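Local coordinates for BH0493 protein (PDB 2QEE) that binds zinc and is probably a metal-dependent hydrolase of the amidohydrolase superfamily, with an unknown substrate, at residues P148-D151 / N152-I155; K207-L210 / T211-E215; A358-L361 / E362-I365; W198-G201 / S202-V206; K123-S126 / E127-V130. All blocks are in the same frame, centred on the assembly; numbering follows the deposited sequence.

Contact 1: residues P148-D151 / N152-I155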
loop_
_atom_site.group_PDB
_atom_site.type_symbol
_atom_site.label_atom_id
_atom_site.label_comp_id
_atom_site.label_asym_id
_atom_site.label_seq_id
_atom_site.Cartn_x
_atom_site.Cartn_y
_atom_site.Cartn_z
ATOM N N PRO C 148 7.219 0.497 35.657
ATOM C CA PRO C 148 7.213 0.509 37.124
ATOM C C PRO C 148 6.213 -0.500 37.683
ATOM O O PRO C 148 6.195 -0.740 38.904
ATOM C CB PRO C 148 6.803 1.909 37.463
ATOM C CG PRO C 148 6.132 2.435 36.299
ATOM C CD PRO C 148 6.688 1.739 35.106
ATOM N N PHE C 149 5.383 -1.071 36.815
ATOM C CA PHE C 149 4.423 -2.070 37.248
ATOM C C PHE C 149 5.050 -3.442 37.227
ATOM O O PHE C 149 4.519 -4.397 37.805
ATOM C CB PHE C 149 3.161 -2.013 36.402
ATOM C CG PHE C 149 2.454 -0.718 36.531
ATOM C CD1 PHE C 149 1.518 -0.525 37.527
ATOM C CD2 PHE C 149 2.736 0.327 35.668
ATOM C CE1 PHE C 149 0.874 0.688 37.655
ATOM C CE2 PHE C 149 2.097 1.561 35.799
ATOM C CZ PHE C 149 1.172 1.728 36.809
ATOM N N ASP C 150 6.201 -3.573 36.582
ATOM C CA ASP C 150 6.886 -4.856 36.626
ATOM C C ASP C 150 7.753 -4.994 37.899
ATOM O O ASP C 150 8.762 -4.289 38.084
ATOM C CB ASP C 150 7.715 -5.148 35.371
ATOM C CG ASP C 150 8.266 -6.581 35.375
ATOM O OD1 ASP C 150 7.620 -7.491 34.810
ATOM O OD2 ASP C 150 9.310 -6.838 35.992
ATOM N N ASP C 151 7.372 -5.946 38.749
ATOM C CA ASP C 151 8.083 -6.190 40.035
ATOM C C ASP C 151 9.590 -6.372 39.899
ATOM O O ASP C 151 10.366 -5.803 40.675
ATOM C CB ASP C 151 7.473 -7.403 40.759
ATOM C CG ASP C 151 6.021 -7.194 41.163
ATOM O OD1 ASP C 151 5.500 -6.052 41.143
ATOM O OD2 ASP C 151 5.376 -8.212 41.501
ATOM N N ASN C 152 10.005 -7.170 38.926
ATOM C CA ASN C 152 11.412 -7.403 38.691
ATOM C C ASN C 152 12.208 -6.219 38.098
ATOM O O ASN C 152 13.442 -6.212 38.130
ATOM C CB ASN C 152 11.617 -8.649 37.854
ATOM C CG ASN C 152 13.085 -8.936 37.606
ATOM O OD1 ASN C 152 13.581 -8.710 36.508
ATOM N ND2 ASN C 152 13.805 -9.373 38.645
ATOM N N GLU C 153 11.523 -5.221 37.570
ATOM C CA GLU C 153 12.233 -4.016 37.181
ATOM C C GLU C 153 12.165 -2.991 38.299
ATOM O O GLU C 153 13.132 -2.286 38.568
ATOM C CB GLU C 153 11.610 -3.401 35.921
ATOM C CG GLU C 153 11.637 -4.237 34.651
ATOM C CD GLU C 153 10.983 -3.473 33.502
ATOM O OE1 GLU C 153 10.264 -4.143 32.676
ATOM O OE2 GLU C 153 11.174 -2.202 33.482
ATOM N N ARG C 154 10.985 -2.867 38.904
ATOM C CA ARG C 154 10.732 -1.854 39.923
ATOM C C ARG C 154 11.817 -1.907 41.040
ATOM O O ARG C 154 12.292 -0.866 41.502
ATOM C CB ARG C 154 9.296 -1.984 40.485
ATOM C CG ARG C 154 8.854 -0.733 41.276
ATOM C CD ARG C 154 7.354 -0.706 41.673
ATOM N NE ARG C 154 7.011 -1.845 42.497
ATOM C CZ ARG C 154 6.568 -2.994 42.006
ATOM N NH1 ARG C 154 6.424 -3.132 40.691
ATOM N NH2 ARG C 154 6.254 -4.002 42.821
ATOM N N ILE C 155 12.257 -3.112 41.369
ATOM C CA ILE C 155 13.243 -3.357 42.459
ATOM C C ILE C 155 14.550 -2.562 42.308
ATOM O O ILE C 155 14.970 -1.824 43.236
ATOM C CB ILE C 155 13.548 -4.870 42.607
ATOM C CG1 ILE C 155 12.290 -5.596 43.127
ATOM C CG2 ILE C 155 14.667 -5.082 43.609
ATOM C CD1 ILE C 155 12.449 -7.112 43.431
#
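Arg154 N closes the first turn of helix 151-158 on Asp150 O at 2.8 Å, and the same carbonyl oxygen takes a second, more bent bond from Glu153 N. Asp150 is the N-cap of this helix, the last residue of the loop that follows strand 139-143. Its side chain supports the role with a weak capping bond from Glu153 N to Asp150 OD2 at 3.2 Å. That carboxylate also lies 4.4 Å, Asp150 OD2 to Glu153 OE1, from the carboxylate of Glu153, a proximity that probably costs some energy; Glu153 OE2 is bonded to the backbone N of Asp147, the residue before Pro148 in the same loop.

Arg154 folds back over the turn that leads into its own helix. A bend at chi3 (59°) curls the chain so that CD passes close to Pro148 O and Arg154 NH1 can donate to that oxygen at 3.0 Å. The guanidinium also meets Asp151 end-on, NH1 and NH2 both pointing at the single atom OD1 in a salt bridge. The two side chains run alongside each other, with their planes 81° apart. Arg186 on helix 180-189 forms a second salt bridge to OD1, so OD1 is shared by two arginines. Asp151 OD1 lies in the guanidinium plane of Arg154, but Arg154 NH2 reaches it from above the carboxylate plane, at 2.8 Å.

Contact 2: residues K207-L210 / T211-E215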
loop_
_atom_site.group_PDB
_atom_site.type_symbol
_atom_site.label_atom_id
_atom_site.label_comp_id
_atom_site.label_asym_id
_atom_site.label_seq_id
_atom_site.Cartn_x
_atom_site.Cartn_y
_atom_site.Cartn_z
ATOM N N LYS C 207 -1.407 11.957 39.009
ATOM C CA LYS C 207 -0.293 12.891 38.713
ATOM C C LYS C 207 0.907 12.702 39.629
ATOM O O LYS C 207 2.059 12.772 39.181
ATOM C CB LYS C 207 -0.752 14.328 38.791
ATOM C CG LYS C 207 -1.707 14.742 37.687
ATOM C CD LYS C 207 -2.278 16.114 37.930
ATOM C CE LYS C 207 -1.510 17.140 37.205
ATOM N NZ LYS C 207 -2.336 18.373 37.071
ATOM N N ARG C 208 0.664 12.433 40.908
ATOM C CA ARG C 208 1.791 12.227 41.802
ATOM C C ARG C 208 2.530 10.922 41.495
ATOM O O ARG C 208 3.769 10.853 41.617
ATOM C CB ARG C 208 1.367 12.351 43.291
ATOM C CG ARG C 208 2.559 12.301 44.245
ATOM C CD ARG C 208 2.129 12.590 45.688
ATOM N NE ARG C 208 1.253 11.543 46.220
ATOM C CZ ARG C 208 1.680 10.385 46.696
ATOM N NH1 ARG C 208 2.977 10.125 46.752
ATOM N NH2 ARG C 208 0.816 9.492 47.160
ATOM N N PHE C 209 1.793 9.896 41.063
ATOM C CA PHE C 209 2.400 8.655 40.649
ATOM C C PHE C 209 3.354 8.967 39.454
ATOM O O PHE C 209 4.540 8.590 39.457
ATOM C CB PHE C 209 1.333 7.611 40.270
ATOM C CG PHE C 209 1.906 6.352 39.697
ATOM C CD1 PHE C 209 2.407 5.365 40.516
ATOM C CD2 PHE C 209 1.971 6.160 38.294
ATOM C CE1 PHE C 209 2.968 4.193 40.019
ATOM C CE2 PHE C 209 2.522 4.974 37.756
ATOM C CZ PHE C 209 3.046 3.982 38.621
ATOM N N LEU C 210 2.831 9.667 38.451
ATOM C CA LEU C 210 3.681 10.007 37.297
ATOM C C LEU C 210 4.906 10.847 37.717
ATOM O O LEU C 210 6.047 10.534 37.306
ATOM C CB LEU C 210 2.881 10.739 36.235
ATOM C CG LEU C 210 1.752 9.903 35.632
ATOM C CD1 LEU C 210 0.879 10.828 34.740
ATOM C CD2 LEU C 210 2.251 8.647 34.891
ATOM N N THR C 211 4.677 11.871 38.553
ATOM C CA THR C 211 5.746 12.781 38.917
ATOM C C THR C 211 6.843 12.036 39.696
ATOM O O THR C 211 8.051 12.317 39.535
ATOM C CB THR C 211 5.192 13.970 39.764
ATOM O OG1 THR C 211 4.274 14.713 38.952
ATOM C CG2 THR C 211 6.342 14.891 40.189
ATOM N N ASP C 212 6.442 11.088 40.547
ATOM C CA ASP C 212 7.405 10.336 41.356
ATOM C C ASP C 212 8.264 9.475 40.469
ATOM O O ASP C 212 9.469 9.317 40.700
ATOM C CB ASP C 212 6.712 9.399 42.380
ATOM C CG ASP C 212 6.149 10.144 43.615
ATOM O OD1 ASP C 212 6.414 11.348 43.794
ATOM O OD2 ASP C 212 5.415 9.504 44.393
ATOM N N TRP C 213 7.672 8.913 39.414
ATOM C CA TRP C 213 8.477 8.047 38.539
ATOM C C TRP C 213 9.338 8.865 37.565
ATOM O O TRP C 213 10.439 8.460 37.247
ATOM C CB TRP C 213 7.580 7.044 37.814
ATOM C CG TRP C 213 7.339 5.914 38.742
ATOM C CD1 TRP C 213 6.193 5.654 39.452
ATOM C CD2 TRP C 213 8.302 4.941 39.142
ATOM N NE1 TRP C 213 6.395 4.539 40.255
ATOM C CE2 TRP C 213 7.684 4.091 40.076
ATOM C CE3 TRP C 213 9.637 4.704 38.798
ATOM C CZ2 TRP C 213 8.356 3.002 40.648
ATOM C CZ3 TRP C 213 10.301 3.623 39.357
ATOM C CH2 TRP C 213 9.660 2.782 40.275
ATOM N N ILE C 214 8.846 10.017 37.170
ATOM C CA ILE C 214 9.625 10.968 36.375
ATOM C C ILE C 214 10.863 11.369 37.155
ATOM O O ILE C 214 11.953 11.314 36.632
ATOM C CB ILE C 214 8.803 12.194 35.975
ATOM C CG1 ILE C 214 7.781 11.821 34.858
ATOM C CG2 ILE C 214 9.763 13.343 35.469
ATOM C CD1 ILE C 214 6.740 12.847 34.621
ATOM N N GLU C 215 10.691 11.725 38.424
ATOM C CA GLU C 215 11.803 12.145 39.270
ATOM C C GLU C 215 12.823 11.017 39.399
ATOM O O GLU C 215 14.026 11.211 39.261
ATOM C CB GLU C 215 11.248 12.525 40.645
ATOM C CG GLU C 215 12.278 12.693 41.739
ATOM C CD GLU C 215 11.657 13.206 43.021
ATOM O OE1 GLU C 215 10.420 13.058 43.210
ATOM O OE2 GLU C 215 12.416 13.777 43.843
HETATM O O HOH W 1 5.530 11.744 46.274
#
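Phe209 and Trp213, one helical turn apart on helix 200-217, meet where Trp213 CD1 comes over one face of the phenyl, displaced toward the rim and 3.6 Å from Phe209 CE1. The planes are inclined at 58°, an oblique meeting, with the centroids of the phenyl and the indole's five-membered ring 4.7 Å apart. Phe209 CG lies opposite its backbone N (chi1 174°), which swings the ring along the helix to meet the tryptophan.

On another side of the same turn, Arg208 and Asp212 form an i to i+4 salt bridge, long at 3.4 Å from Arg208 NH1 to Asp212 OD2. A water bridges the two groups as well: it accepts from Arg208 NH1 in the guanidinium plane and donates to Asp212 OD1 at 2.7 Å. Both charged groups have further partners, Glu205 for Arg208 NH2 and the hydroxyl of Tyr192 for Asp212 OD2, so the pair is held from outside as well as by each other.

The rings of Tyr192 and Phe209 meet edge-to-face, while Phe149 and Pro148 from the loop before helix 151-158 pack against the aromatic pair. Arg216 adds a cation-pi contact to Trp213. Lys207 and Ile214 touch helix 237-253.

Beneath these side chains the alpha-helical ladder is regular, and Lys207 O has two donors from one residue: Thr211 N at 2.8 Å and, from above the carbonyl plane, Thr211 OG1 at 3.0 Å.

Contact 3: residues A358-L361 / E362-I365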
loop_
_atom_site.group_PDB
_atom_site.type_symbol
_atom_site.label_atom_id
_atom_site.label_comp_id
_atom_site.label_asym_id
_atom_site.label_seq_id
_atom_site.Cartn_x
_atom_site.Cartn_y
_atom_site.Cartn_z
ATOM N N ALA C 358 14.747 -3.781 20.022
ATOM C CA ALA C 358 15.475 -5.018 20.375
ATOM C C ALA C 358 14.989 -5.532 21.745
ATOM O O ALA C 358 14.953 -4.742 22.695
ATOM C CB ALA C 358 16.998 -4.779 20.436
ATOM N N ARG C 359 14.636 -6.808 21.798
ATOM C CA ARG C 359 14.394 -7.522 23.077
ATOM C C ARG C 359 15.584 -8.310 23.570
ATOM O O ARG C 359 15.679 -8.617 24.776
ATOM C CB ARG C 359 13.201 -8.465 22.932
ATOM C CG ARG C 359 11.898 -7.699 22.802
ATOM C CD ARG C 359 10.718 -8.659 22.779
ATOM N NE ARG C 359 9.498 -7.884 22.980
ATOM C CZ ARG C 359 8.916 -7.712 24.162
ATOM N NH1 ARG C 359 9.432 -8.297 25.246
ATOM N NH2 ARG C 359 7.819 -6.966 24.256
ATOM N N VAL C 360 16.471 -8.666 22.656
ATOM C CA VAL C 360 17.655 -9.467 22.964
ATOM C C VAL C 360 18.828 -8.620 22.501
ATOM O O VAL C 360 18.827 -8.108 21.363
ATOM C CB VAL C 360 17.640 -10.805 22.229
ATOM C CG1 VAL C 360 18.949 -11.579 22.482
ATOM C CG2 VAL C 360 16.390 -11.650 22.645
ATOM N N LEU C 361 19.811 -8.455 23.387
ATOM C CA LEU C 361 20.929 -7.537 23.150
ATOM C C LEU C 361 21.524 -7.624 21.746
ATOM O O LEU C 361 21.627 -6.599 21.076
ATOM C CB LEU C 361 22.068 -7.802 24.147
ATOM C CG LEU C 361 23.324 -6.924 24.019
ATOM C CD1 LEU C 361 23.043 -5.441 24.148
ATOM C CD2 LEU C 361 24.290 -7.430 25.111
ATOM N N GLU C 362 21.866 -8.830 21.292
ATOM C CA GLU C 362 22.573 -8.987 19.989
ATOM C C GLU C 362 21.765 -8.520 18.783
ATOM O O GLU C 362 22.374 -8.238 17.732
ATOM C CB GLU C 362 22.991 -10.418 19.720
ATOM C CG GLU C 362 24.101 -10.928 20.649
ATOM C CD GLU C 362 23.620 -11.284 22.065
ATOM O OE1 GLU C 362 22.407 -11.289 22.354
ATOM O OE2 GLU C 362 24.500 -11.597 22.887
ATOM N N GLN C 363 20.458 -8.381 18.941
ATOM C CA GLN C 363 19.606 -7.905 17.848
ATOM C C GLN C 363 19.952 -6.479 17.376
ATOM O O GLN C 363 19.628 -6.079 16.246
ATOM C CB GLN C 363 18.154 -7.931 18.259
ATOM C CG GLN C 363 17.609 -9.343 18.490
ATOM C CD GLN C 363 16.205 -9.362 19.069
ATOM O OE1 GLN C 363 15.769 -8.422 19.708
ATOM N NE2 GLN C 363 15.490 -10.459 18.852
ATOM N N LEU C 364 20.584 -5.680 18.217
ATOM C CA LEU C 364 21.101 -4.374 17.769
ATOM C C LEU C 364 21.958 -4.563 16.541
ATOM O O LEU C 364 21.918 -3.690 15.644
ATOM C CB LEU C 364 21.949 -3.713 18.868
ATOM C CG LEU C 364 21.140 -3.294 20.058
ATOM C CD1 LEU C 364 22.131 -2.669 21.061
ATOM C CD2 LEU C 364 20.136 -2.232 19.661
ATOM N N ILE C 365 22.677 -5.682 16.446
ATOM C CA ILE C 365 23.586 -5.865 15.306
ATOM C C ILE C 365 22.724 -5.905 14.028
ATOM O O ILE C 365 22.929 -5.088 13.113
ATOM C CB ILE C 365 24.418 -7.158 15.420
ATOM C CG1 ILE C 365 25.344 -7.033 16.640
ATOM C CG2 ILE C 365 25.326 -7.357 14.147
ATOM C CD1 ILE C 365 26.171 -8.332 16.933
#
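With CG beside its own backbone N (chi1 -66°) and the chain extended beyond it, Gln363 reaches back along the type I beta turn from Val360 to Gln363 and delivers its amide oxygen to the loop before it. OE1 accepts two backbone N-H groups there. Arg359 N approaches Gln363 OE1 nearly in line with the amide C=O, at 2.9 Å, while Val360 N comes from well above the amide plane at 3.0 Å, its N-H pointing at OE1 more directly (160°) than that of Arg359 (136°). Gln363 N closes the turn on Val360 O, so one residue grips the loop through both its main chain and its side chain.

The aliphatic part of Gln363 fills in around these bonds: Gln363 CB lies 4.0 Å from Ala358 CB, and CG packs on Val360 CB. Leu364 CD2 continues this cover over the alanine methyl, 4.1 Å away from Ala358 CB. An alanine at Gln363 would remove the double acceptor, and the amides of Arg359 and Val360 would probably be left without this shared partner where the loop enters the turn.

Bent at chi2, Glu362 brings its OE1 to 3.5 Å from Val360 CG1; its carboxylate is satisfied by Gln129 and by the backbone N of Asp43.

The loop directly follows Asp357, a ligand of the bound zinc, and Ala358 is joined to zinc ligand His30 by a backbone hydrogen bond. Pairing both amides with one neutral amide oxygen probably helps to fix the backbone course of this loop beside the metal.

Contact 4: residues W198-G201 / S202-V206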
loop_
_atom_site.group_PDB
_atom_site.type_symbol
_atom_site.label_atom_id
_atom_site.label_comp_id
_atom_site.label_asym_id
_atom_site.label_seq_id
_atom_site.Cartn_x
_atom_site.Cartn_y
_atom_site.Cartn_z
ATOM N N TRP C 198 -13.805 9.147 39.957
ATOM C CA TRP C 198 -12.814 9.994 39.296
ATOM C C TRP C 198 -12.993 11.450 39.709
ATOM O O TRP C 198 -13.627 12.256 38.990
ATOM C CB TRP C 198 -12.856 9.844 37.761
ATOM C CG TRP C 198 -11.632 10.522 37.102
ATOM C CD1 TRP C 198 -11.631 11.667 36.362
ATOM C CD2 TRP C 198 -10.264 10.082 37.178
ATOM N NE1 TRP C 198 -10.334 11.969 35.957
ATOM C CE2 TRP C 198 -9.485 11.007 36.437
ATOM C CE3 TRP C 198 -9.624 8.983 37.781
ATOM C CZ2 TRP C 198 -8.083 10.884 36.304
ATOM C CZ3 TRP C 198 -8.232 8.850 37.641
ATOM C CH2 TRP C 198 -7.484 9.811 36.920
ATOM N N ASN C 199 -12.452 11.785 40.885
ATOM C CA ASN C 199 -12.553 13.150 41.407
ATOM C C ASN C 199 -11.177 13.788 41.499
ATOM O O ASN C 199 -10.194 13.178 41.059
ATOM C CB ASN C 199 -13.252 13.147 42.768
ATOM C CG ASN C 199 -12.624 12.182 43.727
ATOM O OD1 ASN C 199 -11.417 11.902 43.662
ATOM N ND2 ASN C 199 -13.434 11.665 44.648
ATOM N N GLU C 200 -11.110 15.013 42.031
ATOM C CA GLU C 200 -9.855 15.757 42.089
ATOM C C GLU C 200 -8.772 14.990 42.798
ATOM O O GLU C 200 -7.592 15.089 42.433
ATOM C CB GLU C 200 -10.014 17.131 42.740
ATOM C CG GLU C 200 -9.870 18.300 41.754
ATOM C CD GLU C 200 -8.554 18.283 40.954
ATOM O OE1 GLU C 200 -8.546 18.697 39.763
ATOM O OE2 GLU C 200 -7.518 17.859 41.516
ATOM N N GLY C 201 -9.183 14.217 43.800
ATOM C CA GLY C 201 -8.265 13.447 44.599
ATOM C C GLY C 201 -7.642 12.352 43.771
ATOM O O GLY C 201 -6.446 12.059 43.900
ATOM N N SER C 202 -8.464 11.699 42.944
ATOM C CA SER C 202 -7.946 10.641 42.098
ATOM C C SER C 202 -6.988 11.225 41.044
ATOM O O SER C 202 -5.899 10.658 40.824
ATOM C CB SER C 202 -9.072 9.838 41.456
ATOM O OG SER C 202 -9.569 8.845 42.358
ATOM N N ILE C 203 -7.401 12.331 40.426
ATOM C CA ILE C 203 -6.563 13.104 39.477
ATOM C C ILE C 203 -5.204 13.468 40.075
ATOM O O ILE C 203 -4.139 13.208 39.486
ATOM C CB ILE C 203 -7.286 14.363 38.961
ATOM C CG1 ILE C 203 -8.515 13.956 38.126
ATOM C CG2 ILE C 203 -6.299 15.295 38.167
ATOM C CD1 ILE C 203 -9.466 15.054 37.787
ATOM N N GLN C 204 -5.224 14.025 41.281
ATOM C CA GLN C 204 -3.975 14.404 41.939
ATOM C C GLN C 204 -3.046 13.258 42.275
ATOM O O GLN C 204 -1.824 13.388 42.133
ATOM C CB GLN C 204 -4.285 15.216 43.214
ATOM C CG GLN C 204 -4.829 16.560 42.868
ATOM C CD GLN C 204 -4.037 17.193 41.757
ATOM O OE1 GLN C 204 -2.795 17.144 41.763
ATOM N NE2 GLN C 204 -4.736 17.768 40.768
ATOM N N GLU C 205 -3.593 12.143 42.741
ATOM C CA GLU C 205 -2.776 11.034 43.139
ATOM C C GLU C 205 -2.198 10.339 41.928
ATOM O O GLU C 205 -1.077 9.822 41.988
ATOM C CB GLU C 205 -3.524 10.067 44.035
ATOM C CG GLU C 205 -3.676 10.631 45.462
ATOM C CD GLU C 205 -2.322 10.821 46.146
ATOM O OE1 GLU C 205 -1.906 9.872 46.825
ATOM O OE2 GLU C 205 -1.657 11.872 45.940
ATOM N N VAL C 206 -2.937 10.333 40.822
ATOM C CA VAL C 206 -2.338 9.737 39.614
ATOM C C VAL C 206 -1.197 10.639 39.063
ATOM O O VAL C 206 -0.127 10.128 38.686
ATOM C CB VAL C 206 -3.412 9.365 38.543
ATOM C CG1 VAL C 206 -2.743 8.984 37.186
ATOM C CG2 VAL C 206 -4.237 8.179 39.035
#
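Trp198 lays its indole against Ile203, whose CG1 stands over one face, toward the rim, 3.5 Å from Trp198 CE2. The two side chains cross at about a right angle. Farther round the ring, Val206 CG2 sits at the edge, 4.2 Å from Trp198 CH2, while Ser202 CB approaches CE3. The tryptophan thus folds along the first two turns of helix 200-217.

Asn199 is the N-cap. Its chi1 of 52° holds CG between the backbone N and the carbonyl carbon, bringing Asn199 OD1 round to accept from Ser202 N at 3.0 Å. The main-chain oxygen of Asn199 takes Ile203 N almost straight, with an N-H...O angle of 176°. OD1 has a second donor in Asn195 ND2, and Ser202 OG bonds to Asn195 N and Glu197 O, so the loop leading in is tied to the cap.

Next in the chain, Glu200 pairs with Gln204 through the ends of their side chains. Gln204 NE2 donates at 2.9 Å to the syn lone pair of Glu200 OE2, and the carboxylate and amide are nearly coplanar, 15° apart; both chains bend at chi2 to bring these groups together.

Helix 237-253 runs beside this end of the helix: Asp244 accepts from Trp198 NE1 and touches Ile203, while Cys245 meets Trp198 and Val206. Tyr180 and Leu187 of helix 180-189 also pack on Val206, so this helix start touches both helices.

Contact 5: residues K123-S126 / E127-V130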
loop_
_atom_site.group_PDB
_atom_site.type_symbol
_atom_site.label_atom_id
_atom_site.label_comp_id
_atom_site.label_asym_id
_atom_site.label_seq_id
_atom_site.Cartn_x
_atom_site.Cartn_y
_atom_site.Cartn_z
ATOM N N LYS C 123 31.401 -17.861 27.693
ATOM C CA LYS C 123 32.622 -17.274 28.245
ATOM C C LYS C 123 32.651 -15.760 28.438
ATOM O O LYS C 123 33.737 -15.186 28.563
ATOM C CB LYS C 123 33.878 -17.754 27.500
ATOM C CG LYS C 123 33.827 -17.803 26.010
ATOM C CD LYS C 123 34.472 -19.104 25.585
ATOM C CE LYS C 123 35.427 -18.911 24.425
ATOM N NZ LYS C 123 35.720 -20.228 23.768
ATOM N N LYS C 124 31.487 -15.116 28.511
ATOM C CA LYS C 124 31.457 -13.653 28.628
ATOM C C LYS C 124 30.552 -13.199 29.758
ATOM O O LYS C 124 29.602 -13.900 30.093
ATOM C CB LYS C 124 30.931 -13.027 27.308
ATOM C CG LYS C 124 31.721 -13.385 26.074
ATOM C CD LYS C 124 31.273 -12.561 24.876
ATOM C CE LYS C 124 31.834 -11.127 24.965
ATOM N NZ LYS C 124 31.830 -10.525 23.602
ATOM N N THR C 125 30.798 -12.007 30.297
ATOM C CA THR C 125 29.823 -11.360 31.163
ATOM C C THR C 125 28.872 -10.494 30.345
ATOM O O THR C 125 29.166 -10.150 29.198
ATOM C CB THR C 125 30.454 -10.401 32.163
ATOM O OG1 THR C 125 31.065 -9.292 31.469
ATOM C CG2 THR C 125 31.488 -11.124 33.059
ATOM N N SER C 126 27.770 -10.118 30.974
ATOM C CA SER C 126 26.792 -9.176 30.412
ATOM C C SER C 126 27.461 -7.866 30.005
ATOM O O SER C 126 27.266 -7.379 28.878
ATOM C CB SER C 126 25.725 -8.897 31.472
ATOM O OG SER C 126 25.008 -10.096 31.724
ATOM N N GLU C 127 28.270 -7.314 30.919
ATOM C CA GLU C 127 28.939 -6.030 30.715
ATOM C C GLU C 127 29.856 -6.122 29.485
ATOM O O GLU C 127 29.880 -5.202 28.633
ATOM C CB GLU C 127 29.725 -5.621 31.967
ATOM C CG GLU C 127 28.849 -5.101 33.111
ATOM C CD GLU C 127 28.153 -6.200 33.886
ATOM O OE1 GLU C 127 28.465 -7.404 33.687
ATOM O OE2 GLU C 127 27.267 -5.857 34.714
ATOM N N GLU C 128 30.573 -7.227 29.363
ATOM C CA GLU C 128 31.457 -7.445 28.191
ATOM C C GLU C 128 30.641 -7.533 26.898
ATOM O O GLU C 128 31.053 -6.970 25.874
ATOM C CB GLU C 128 32.253 -8.728 28.342
ATOM C CG GLU C 128 33.324 -8.612 29.412
ATOM C CD GLU C 128 34.036 -9.916 29.701
ATOM O OE1 GLU C 128 33.467 -11.023 29.517
ATOM O OE2 GLU C 128 35.206 -9.816 30.142
ATOM N N GLN C 129 29.517 -8.250 26.952
ATOM C CA GLN C 129 28.701 -8.446 25.735
ATOM C C GLN C 129 28.087 -7.136 25.306
ATOM O O GLN C 129 27.987 -6.852 24.089
ATOM C CB GLN C 129 27.645 -9.563 25.882
ATOM C CG GLN C 129 26.871 -9.892 24.565
ATOM C CD GLN C 129 27.753 -10.495 23.444
ATOM O OE1 GLN C 129 28.993 -10.390 23.470
ATOM N NE2 GLN C 129 27.102 -11.118 22.436
ATOM N N VAL C 130 27.606 -6.367 26.258
ATOM C CA VAL C 130 27.112 -5.003 25.945
ATOM C C VAL C 130 28.225 -4.206 25.237
ATOM O O VAL C 130 27.991 -3.587 24.196
ATOM C CB VAL C 130 26.544 -4.270 27.210
ATOM C CG1 VAL C 130 26.287 -2.831 26.929
ATOM C CG2 VAL C 130 25.250 -4.935 27.658
#
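Lys124, still in the loop, extends its ammonium to a glutamine five residues on: Lys124 NZ donates to Gln129 OE1 at 2.8 Å, coming in almost straight along the amide C=O (172°). A bend at chi3 (76°) turns the end of the lysine toward helix 126-136, while Gln129, itself bent at chi2, brings its oxygen to meet it. NZ also bonds to Tyr120 and Thr132, and Gln129 NE2 to Glu362. With an alanine in place of Lys124 the ammonium would be gone, and Gln129 OE1, with the hydroxyls of Tyr120 and Thr132, would probably be left without that partner.

Between these residues Thr125 and Glu128 form a capping box at the helix N terminus. Thr125 OG1 accepts from Glu128 N at 3.0 Å, and Glu128 OE1 in turn accepts from Thr125 N at 2.9 Å, met on the anti side of the carboxylate and 34° out of its plane. The side chains cross at about a right angle, with Glu128 CG only 3.1 Å from Thr125 OG1. Ser126 begins the helix proper; its OG pairs with Trp42 NE1, and Ser126 O receives Val130 N at 2.8 Å.

How the contacts relate
All five contacts are local and follow one another in series, with neither nesting nor crossing. From the N terminus, contact 5 starts helix 126-136, contact 1 ends the loop after strand 139-143 and opens helix 151-158, contact 4 caps helix 200-217, contact 2 lies farther along that same helix, and contact 3 leads from the zinc-ligand region into helix 363-388. Two groups emerge. Contacts 1 and 2 touch, Phe149 on Phe209 and Pro148 and Arg154 on Trp213, joining helix 151-158 and the loop before it to helix 200-217. Contacts 3 and 5 meet through a probable hydrogen bond from Gln129 to Glu362 and through Leu361. Contacts 4 and 5 are far apart, with centres about 45 Å from each other.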